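Long-range contacts in inositol monophosphatase family protein (Staphylococcus aureus, PDB 5I3S), which probably hydrolyses inositol monophosphate or related sugar phosphates, as the metal-dependent phosphatases of its family do: residues K109-F114 / H125-E130; K140-S145 / V214-V219; Q149-I154 / G194-Y199. One frame throughout, in Å; residues are numbered along the deposited sequence.

Contact 1: K109-F114 / H125-E130; sequences KPYAGF and HAKVGE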
loop_
_atom_site.group_PDB
_atom_site.type_symbol
_atom_site.label_atom_id
_atom_site.label_comp_id
_atom_site.label_asym_id
_atom_site.label_seq_id
_atom_site.Cartn_x
_atom_site.Cartn_y
_atom_site.Cartn_z
ATOM N N LYS A 109 15.836 -4.408 27.600
ATOM C CA LYS A 109 15.511 -3.012 27.338
ATOM C C LYS A 109 15.936 -2.604 25.906
ATOM O O LYS A 109 17.057 -2.931 25.481
ATOM C CB LYS A 109 16.174 -2.126 28.407
ATOM C CG LYS A 109 15.225 -1.639 29.517
ATOM C CD LYS A 109 14.695 -0.222 29.246
ATOM C CE LYS A 109 13.281 0.027 29.776
ATOM N NZ LYS A 109 12.225 -0.576 28.902
ATOM N N PRO A 110 15.040 -1.905 25.156
ATOM C CA PRO A 110 15.337 -1.398 23.809
ATOM C C PRO A 110 16.597 -0.537 23.680
ATOM O O PRO A 110 16.698 0.477 24.363
ATOM C CB PRO A 110 14.117 -0.526 23.482
ATOM C CG PRO A 110 13.021 -1.040 24.343
ATOM C CD PRO A 110 13.664 -1.589 25.577
ATOM N N TYR A 111 17.519 -0.901 22.782
ATOM C CA TYR A 111 18.718 -0.080 22.521
ATOM C C TYR A 111 18.615 0.577 21.145
ATOM O O TYR A 111 18.710 1.783 21.036
ATOM C CB TYR A 111 19.989 -0.939 22.618
ATOM C CG TYR A 111 21.305 -0.337 22.093
ATOM C CD1 TYR A 111 22.070 0.565 22.865
ATOM C CD2 TYR A 111 21.826 -0.727 20.862
ATOM C CE1 TYR A 111 23.290 1.077 22.393
ATOM C CE2 TYR A 111 23.031 -0.211 20.379
ATOM C CZ TYR A 111 23.771 0.690 21.138
ATOM O OH TYR A 111 24.988 1.196 20.616
ATOM N N ALA A 112 18.413 -0.206 20.098
ATOM C CA ALA A 112 18.397 0.349 18.749
ATOM C C ALA A 112 17.415 -0.420 17.868
ATOM O O ALA A 112 17.197 -1.600 18.108
ATOM C CB ALA A 112 19.802 0.280 18.151
ATOM N N GLY A 113 16.857 0.247 16.861
ATOM C CA GLY A 113 16.053 -0.401 15.829
ATOM C C GLY A 113 16.350 0.042 14.377
ATOM O O GLY A 113 16.722 1.234 14.109
ATOM N N PHE A 114 16.160 -0.911 13.454
ATOM C CA PHE A 114 16.487 -0.761 12.039
ATOM C C PHE A 114 15.442 -1.426 11.159
ATOM O O PHE A 114 15.188 -2.596 11.363
ATOM C CB PHE A 114 17.862 -1.388 11.708
ATOM C CG PHE A 114 19.004 -0.889 12.575
ATOM C CD1 PHE A 114 19.783 0.182 12.181
ATOM C CD2 PHE A 114 19.308 -1.518 13.791
ATOM C CE1 PHE A 114 20.839 0.634 12.976
ATOM C CE2 PHE A 114 20.358 -1.075 14.597
ATOM C CZ PHE A 114 21.128 -0.000 14.183
ATOM N N HIS A 125 16.054 4.116 10.993
ATOM C CA HIS A 125 16.895 3.782 12.121
ATOM C C HIS A 125 16.822 4.823 13.254
ATOM O O HIS A 125 16.425 5.987 13.056
ATOM C CB HIS A 125 18.355 3.509 11.665
ATOM C CG HIS A 125 19.020 4.694 11.053
ATOM N ND1 HIS A 125 20.079 5.348 11.648
ATOM C CD2 HIS A 125 18.767 5.356 9.898
ATOM C CE1 HIS A 125 20.437 6.374 10.886
ATOM N NE2 HIS A 125 19.664 6.391 9.817
ATOM N N ALA A 126 17.187 4.352 14.447
ATOM C CA ALA A 126 16.961 5.070 15.713
ATOM C C ALA A 126 17.753 4.370 16.802
ATOM O O ALA A 126 17.758 3.136 16.873
ATOM C CB ALA A 126 15.494 5.057 16.066
ATOM N N LYS A 127 18.486 5.125 17.593
ATOM C CA LYS A 127 19.088 4.570 18.802
ATOM C C LYS A 127 18.212 5.113 19.870
ATOM O O LYS A 127 17.848 6.277 19.782
ATOM C CB LYS A 127 20.549 5.009 18.958
ATOM C CG LYS A 127 21.170 4.681 20.311
ATOM C CD LYS A 127 22.679 4.914 20.339
ATOM C CE LYS A 127 23.250 5.102 21.760
ATOM N NZ LYS A 127 22.512 4.447 22.884
ATOM N N VAL A 128 17.807 4.290 20.839
ATOM C CA VAL A 128 16.921 4.787 21.927
ATOM C C VAL A 128 17.524 6.082 22.524
ATOM O O VAL A 128 18.719 6.130 22.808
ATOM C CB VAL A 128 16.610 3.714 23.025
ATOM C CG1 VAL A 128 17.846 3.423 23.843
ATOM C CG2 VAL A 128 15.509 4.190 23.969
ATOM N N GLY A 129 16.713 7.129 22.674
ATOM C CA GLY A 129 17.186 8.434 23.200
ATOM C C GLY A 129 17.746 9.463 22.207
ATOM O O GLY A 129 17.829 10.642 22.532
ATOM N N GLU A 130 18.106 9.031 20.992
ATOM C CA GLU A 130 18.822 9.893 20.024
ATOM C C GLU A 130 18.077 10.286 18.748
ATOM O O GLU A 130 18.708 10.811 17.817
ATOM C CB GLU A 130 20.142 9.259 19.625
ATOM C CG GLU A 130 20.928 8.709 20.792
ATOM C CD GLU A 130 22.392 9.044 20.731
ATOM O OE1 GLU A 130 22.917 9.340 19.627
ATOM O OE2 GLU A 130 23.022 8.997 21.804
#
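Tyr111 and Lys127 meet at the open end of an antiparallel hairpin, where the lysine chain rises beside the tyrosine ring. From Lys127 CB the chain sets out with CG anti to the backbone N (chi1 170°), which places CG 3.9 Å from Tyr111 O. It then stays extended until the bend at chi4. CE comes within 4.1 Å of Tyr111 CE1, and NZ ends 3.5 Å from that same carbon, approaching the ring obliquely. A long side chain suits this partly exposed place, its extended chain carrying the amine alongside the ring. The backbones are joined by a bond from Val128 N to Tyr111 O (2.7 Å) and another from Gly113 N to Ala126 O (3.0 Å); the return bond from Ala126 N to Gly113 O is weak. Val128 CG1 tucks against Pro110 O at 3.2 Å. Just beyond, residues Lys127 to Glu130 make a type II turn, whose third position has the positive phi that glycine, here Gly129, readily adopts. Further along the strands, Phe114 and His125 form a non-hydrogen-bonded pair, Phe114 CD1 resting 3.7 Å from His125 CB. His125 ND1 is hydrogen-bonded to Tyr4 OH and NE2 to Gly135 O, so both ring nitrogens of this buried histidine have partners. Helix 2-24 covers the face that bears Phe114 and His125, and helix 206-218 packs on the small Ala126 of the other face. Strand 99-106 flanks 109-114 on its other edge, where Tyr111 and Ala112 both oppose Ile104 in a classic beta bulge.

Contact 2: K140-S145 / V214-V219; sequences KPLNDS and VILYEV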
loop_
_atom_site.group_PDB
_atom_site.type_symbol
_atom_site.label_atom_id
_atom_site.label_comp_id
_atom_site.label_asym_id
_atom_site.label_seq_id
_atom_site.Cartn_x
_atom_site.Cartn_y
_atom_site.Cartn_z
ATOM N N LYS A 140 10.390 13.989 12.228
ATOM C CA LYS A 140 9.697 14.882 13.174
ATOM C C LYS A 140 8.804 14.080 14.130
ATOM O O LYS A 140 8.226 13.059 13.707
ATOM C CB LYS A 140 8.749 15.874 12.465
ATOM C CG LYS A 140 9.333 16.725 11.343
ATOM C CD LYS A 140 10.389 17.696 11.836
ATOM C CE LYS A 140 11.587 17.770 10.893
ATOM N NZ LYS A 140 12.817 18.101 11.669
ATOM N N PRO A 141 8.648 14.577 15.389
ATOM C CA PRO A 141 7.609 14.061 16.256
ATOM C C PRO A 141 6.257 14.085 15.585
ATOM O O PRO A 141 5.967 14.877 14.634
ATOM C CB PRO A 141 7.640 15.002 17.466
ATOM C CG PRO A 141 9.054 15.465 17.529
ATOM C CD PRO A 141 9.432 15.631 16.073
ATOM N N LEU A 142 5.457 13.146 16.046
ATOM C CA LEU A 142 4.118 12.978 15.569
ATOM C C LEU A 142 3.230 13.964 16.294
ATOM O O LEU A 142 3.515 14.358 17.408
ATOM C CB LEU A 142 3.662 11.538 15.859
ATOM C CG LEU A 142 4.486 10.425 15.160
ATOM C CD1 LEU A 142 3.873 9.079 15.448
ATOM C CD2 LEU A 142 4.535 10.669 13.655
ATOM N N ASN A 143 2.149 14.348 15.629
ATOM C CA ASN A 143 1.076 15.169 16.222
ATOM C C ASN A 143 -0.149 14.283 16.365
ATOM O O ASN A 143 -0.352 13.313 15.607
ATOM C CB ASN A 143 0.730 16.330 15.299
ATOM C CG ASN A 143 1.851 17.373 15.218
ATOM O OD1 ASN A 143 2.432 17.753 16.249
ATOM N ND2 ASN A 143 2.143 17.855 14.007
ATOM N N ASP A 144 -0.961 14.619 17.352
ATOM C CA ASP A 144 -2.255 14.001 17.530
ATOM C C ASP A 144 -3.197 14.192 16.320
ATOM O O ASP A 144 -3.203 15.235 15.669
ATOM C CB ASP A 144 -2.916 14.538 18.818
ATOM C CG ASP A 144 -2.247 13.976 20.122
ATOM O OD1 ASP A 144 -1.387 13.048 20.056
ATOM O OD2 ASP A 144 -2.605 14.463 21.218
ATOM N N SER A 145 -3.995 13.158 16.039
ATOM C CA SER A 145 -5.098 13.256 15.091
ATOM C C SER A 145 -6.337 12.656 15.733
ATOM O O SER A 145 -6.245 11.810 16.647
ATOM C CB SER A 145 -4.739 12.497 13.775
ATOM O OG SER A 145 -4.613 11.095 14.009
ATOM N N VAL A 214 11.257 0.881 17.976
ATOM C CA VAL A 214 12.262 1.827 18.511
ATOM C C VAL A 214 12.151 3.150 17.772
ATOM O O VAL A 214 12.189 4.236 18.390
ATOM C CB VAL A 214 13.705 1.239 18.417
ATOM C CG1 VAL A 214 14.764 2.204 18.958
ATOM C CG2 VAL A 214 13.786 -0.100 19.156
ATOM N N ILE A 215 11.953 3.054 16.457
ATOM C CA ILE A 215 11.779 4.222 15.570
ATOM C C ILE A 215 10.483 4.983 15.931
ATOM O O ILE A 215 10.465 6.210 16.137
ATOM C CB ILE A 215 11.835 3.766 14.066
ATOM C CG1 ILE A 215 13.242 3.225 13.722
ATOM C CG2 ILE A 215 11.492 4.905 13.128
ATOM C CD1 ILE A 215 13.325 2.231 12.591
ATOM N N LEU A 216 9.402 4.239 16.049
ATOM C CA LEU A 216 8.124 4.791 16.468
ATOM C C LEU A 216 8.251 5.562 17.754
ATOM O O LEU A 216 7.772 6.661 17.861
ATOM C CB LEU A 216 7.116 3.622 16.691
ATOM C CG LEU A 216 5.600 3.795 16.659
ATOM C CD1 LEU A 216 4.894 3.227 17.874
ATOM C CD2 LEU A 216 5.138 5.206 16.345
ATOM N N TYR A 217 8.889 4.975 18.749
ATOM C CA TYR A 217 8.943 5.598 20.058
ATOM C C TYR A 217 9.808 6.918 20.037
ATOM O O TYR A 217 9.425 7.912 20.678
ATOM C CB TYR A 217 9.363 4.588 21.135
ATOM C CG TYR A 217 8.269 3.590 21.625
ATOM C CD1 TYR A 217 6.879 3.904 21.667
ATOM C CD2 TYR A 217 8.652 2.367 22.147
ATOM N N GLU A 218 10.877 6.965 19.236
ATOM C CA GLU A 218 11.631 8.218 19.053
ATOM C C GLU A 218 10.852 9.382 18.470
ATOM O O GLU A 218 11.164 10.514 18.823
ATOM C CB GLU A 218 12.901 8.013 18.271
ATOM C CG GLU A 218 13.890 7.171 19.028
ATOM C CD GLU A 218 14.325 7.805 20.367
ATOM O OE1 GLU A 218 14.834 8.960 20.365
ATOM O OE2 GLU A 218 14.187 7.124 21.409
ATOM N N VAL A 219 9.798 9.143 17.685
ATOM C CA VAL A 219 8.930 10.266 17.267
ATOM C C VAL A 219 7.680 10.443 18.142
ATOM O O VAL A 219 6.674 11.053 17.705
ATOM C CB VAL A 219 8.532 10.207 15.770
ATOM C CG1 VAL A 219 9.774 10.308 14.881
ATOM C CG2 VAL A 219 7.730 8.959 15.442
#
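Leu142 and Val219 cross obliquely, the leucine branch point laid against one methyl of the valine: Leu142 CG is 3.6 Å from Val219 CG2. In Val219 that methyl stands between the backbone N and the carbonyl carbon, whereas CG1 is anti to the carbonyl carbon (chi1 -62°) and lies 3.4 Å from Lys140 O. The two branches thus divide the work, one meeting the leucine and the other the backbone before Pro141. Beta-branched valine suits this buried spot, being compact yet able to fill two directions at once. Val219 is the first residue to leave helical geometry after helix 206-218, one of the helices sandwiched between the two sheets of the layered sugar phosphatase fold, and the loop it meets leads from the seven-stranded sheet to the five-stranded one. Leu142 N donates to Val219 O over 2.9 Å at 164°, so the carbonyl just past the helix end is bonded by the loop. Pro141 CA adds a CH-O contact to the same oxygen, at 3.5 Å. Leucine suits its place because its branched end lets CG meet Val219 while CD1 goes on to Leu216 CD2 (4.2 Å), nearly one helical turn earlier; Val219 also packs on Ala192 of helix 184-193.

Contact 3: Q149-I154 / G194-Y199; sequences QSIIGI and GNLEAY. With PO4 (phosphate ion), chain E.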
loop_
_atom_site.group_PDB
_atom_site.type_symbol
_atom_site.label_atom_id
_atom_site.label_comp_id
_atom_site.label_asym_id
_atom_site.label_seq_id
_atom_site.Cartn_x
_atom_site.Cartn_y
_atom_site.Cartn_z
ATOM N N GLN A 149 -10.382 12.007 10.926
ATOM C CA GLN A 149 -9.460 12.544 9.919
ATOM C C GLN A 149 -8.205 11.697 9.723
ATOM O O GLN A 149 -7.233 12.169 9.179
ATOM C CB GLN A 149 -8.997 13.971 10.328
ATOM C CG GLN A 149 -9.942 15.076 9.885
ATOM C CD GLN A 149 -10.883 15.493 10.998
ATOM O OE1 GLN A 149 -10.436 15.883 12.096
ATOM N NE2 GLN A 149 -12.197 15.408 10.738
ATOM N N SER A 150 -8.192 10.466 10.199
ATOM C CA SER A 150 -6.982 9.632 10.089
ATOM C C SER A 150 -7.185 8.561 9.014
ATOM O O SER A 150 -8.311 8.123 8.770
ATOM C CB SER A 150 -6.668 8.975 11.433
ATOM O OG SER A 150 -6.619 9.942 12.459
ATOM N N ILE A 151 -6.083 8.187 8.377
ATOM C CA ILE A 151 -5.934 6.966 7.570
ATOM C C ILE A 151 -5.220 5.935 8.396
ATOM O O ILE A 151 -4.188 6.244 8.984
ATOM C CB ILE A 151 -4.985 7.197 6.378
ATOM C CG1 ILE A 151 -5.427 8.410 5.546
ATOM C CG2 ILE A 151 -4.953 5.962 5.479
ATOM C CD1 ILE A 151 -4.506 8.631 4.347
ATOM N N ILE A 152 -5.705 4.698 8.333
ATOM C CA ILE A 152 -5.226 3.601 9.119
ATOM C C ILE A 152 -4.823 2.448 8.262
ATOM O O ILE A 152 -5.353 2.252 7.182
ATOM C CB ILE A 152 -6.301 3.074 10.099
ATOM C CG1 ILE A 152 -7.467 2.398 9.378
ATOM C CG2 ILE A 152 -6.828 4.248 10.942
ATOM C CD1 ILE A 152 -8.505 1.859 10.322
ATOM N N GLY A 153 -3.891 1.671 8.791
ATOM C CA GLY A 153 -3.414 0.493 8.168
ATOM C C GLY A 153 -4.094 -0.709 8.784
ATOM O O GLY A 153 -4.023 -0.879 10.013
ATOM N N ILE A 154 -4.711 -1.547 7.942
ATOM C CA ILE A 154 -5.317 -2.776 8.398
ATOM C C ILE A 154 -5.574 -3.685 7.213
ATOM O O ILE A 154 -6.161 -3.247 6.226
ATOM C CB ILE A 154 -6.632 -2.515 9.183
ATOM C CG1 ILE A 154 -7.205 -3.813 9.739
ATOM C CG2 ILE A 154 -7.696 -1.818 8.339
ATOM C CD1 ILE A 154 -8.402 -3.557 10.653
ATOM N N GLY A 194 4.498 9.424 9.634
ATOM C CA GLY A 194 3.260 10.167 9.422
ATOM C C GLY A 194 2.479 9.804 8.182
ATOM O O GLY A 194 1.466 10.431 7.910
ATOM N N ASN A 195 2.909 8.774 7.440
ATOM C CA ASN A 195 2.162 8.307 6.278
ATOM C C ASN A 195 0.852 7.579 6.623
ATOM O O ASN A 195 -0.086 7.561 5.809
ATOM C CB ASN A 195 3.044 7.435 5.368
ATOM C CG ASN A 195 3.777 8.259 4.320
ATOM O OD1 ASN A 195 3.906 9.511 4.439
ATOM N ND2 ASN A 195 4.260 7.581 3.271
ATOM N N LEU A 196 0.802 6.976 7.801
ATOM C CA LEU A 196 -0.415 6.440 8.366
ATOM C C LEU A 196 -0.509 6.962 9.801
ATOM O O LEU A 196 0.513 7.071 10.478
ATOM C CB LEU A 196 -0.358 4.912 8.415
ATOM C CG LEU A 196 -0.258 4.056 7.148
ATOM C CD1 LEU A 196 -0.151 2.571 7.511
ATOM C CD2 LEU A 196 -1.479 4.316 6.279
ATOM N N GLU A 197 -1.718 7.237 10.268
ATOM C CA GLU A 197 -1.930 7.701 11.619
ATOM C C GLU A 197 -2.036 6.543 12.541
ATOM O O GLU A 197 -1.675 6.679 13.703
ATOM C CB GLU A 197 -3.173 8.605 11.765
ATOM C CG GLU A 197 -2.988 10.053 11.292
ATOM C CD GLU A 197 -3.120 10.283 9.796
ATOM O OE1 GLU A 197 -3.481 9.380 9.009
ATOM O OE2 GLU A 197 -2.899 11.429 9.387
ATOM N N ALA A 198 -2.497 5.397 12.056
ATOM C CA ALA A 198 -2.395 4.177 12.838
ATOM C C ALA A 198 -2.359 2.915 11.979
ATOM O O ALA A 198 -2.753 2.924 10.818
ATOM C CB ALA A 198 -3.549 4.089 13.810
ATOM N N TYR A 199 -1.913 1.833 12.615
ATOM C CA TYR A 199 -1.796 0.523 12.043
ATOM C C TYR A 199 -2.199 -0.510 13.130
ATOM O O TYR A 199 -1.885 -0.357 14.317
ATOM C CB TYR A 199 -0.349 0.282 11.597
ATOM C CG TYR A 199 -0.071 -1.146 11.221
ATOM C CD1 TYR A 199 -0.746 -1.741 10.146
ATOM C CD2 TYR A 199 0.858 -1.914 11.920
ATOM C CE1 TYR A 199 -0.515 -3.057 9.779
ATOM C CE2 TYR A 199 1.097 -3.249 11.584
ATOM C CZ TYR A 199 0.421 -3.812 10.484
ATOM O OH TYR A 199 0.592 -5.153 10.147
HETATM P P PO4 E . -0.515 -6.329 6.788
HETATM O O1 PO4 E . 0.972 -6.103 6.616
HETATM O O2 PO4 E . -0.907 -7.645 6.224
HETATM O O3 PO4 E . -1.201 -5.185 6.057
HETATM O O4 PO4 E . -0.846 -6.224 8.257
#
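Ala198 O is gripped twice by the neighbouring strand: Gly153 N donates to it over a short 2.6 Å, and Ile152 CA adds a CH-O contact at 3.1 Å. This pairing is parallel, Ile152 beside Ala198 and Gly153 beside Tyr199. Before it, Glu197 extends the pairing with its side chain. Its backbone N donates to Ile151 O (3.0 Å); the bend at chi2 (81°) turns CD back toward strand 151-153, and OE1 accepts from Ile151 N at 2.9 Å, the donor lying above the carboxylate plane. Glutamate suits the place because its second oxygen, OE2, is hydrogen-bonded to His93 ND1 of the second subunit, linking the residue just before strand 198-201 to that subunit. The aliphatic part of Glu197 rests on Ser150, CB to CB 3.5 Å. Ile151 and Leu196 meet nearly perpendicularly through their methyls, CG2 to CD2 3.9 Å, while Leu196 CD1 sits close to Gly153, whose lack of a side chain allows this approach. Tyr199 CD1 lies 3.4 Å from Gly153 O, and Tyr199 OH donates to O4 of a phosphate ion (2.6 Å), probably from the crystallisation liquor, with O4 at the ring edge near its plane. Strands 151-153 and 198-201 lie side by side in the five-stranded sheet, between 177-179 and 237-242. Helix 184-193, which ends in a Schellman motif at Gly194, packs on Leu196 and Tyr199, and helix 244-255 on Ser150 and Ala198.

Overall arrangement
The three contacts step across the layers of the fold, with neighbouring centres about 13 Å apart and the centres of contacts 1 and 3 about 23 Å apart. Contact 2 is the intermediary. Its helix presents Glu218 OE2 to Gly129 N of contact 1 (2.8 Å, probably a hydrogen bond), and its loop brings Ser145 OG to Ser150 OG of contact 3 (2.8 Å, likewise). Contacts 1 and 3 do not touch, their nearest atoms being about 13 Å apart. Along the chain contact 1 closes first, and contact 3 is then nested within the loop that contact 2 closes. Of the three, contact 3 alone includes the bound phosphate and reaches the second subunit.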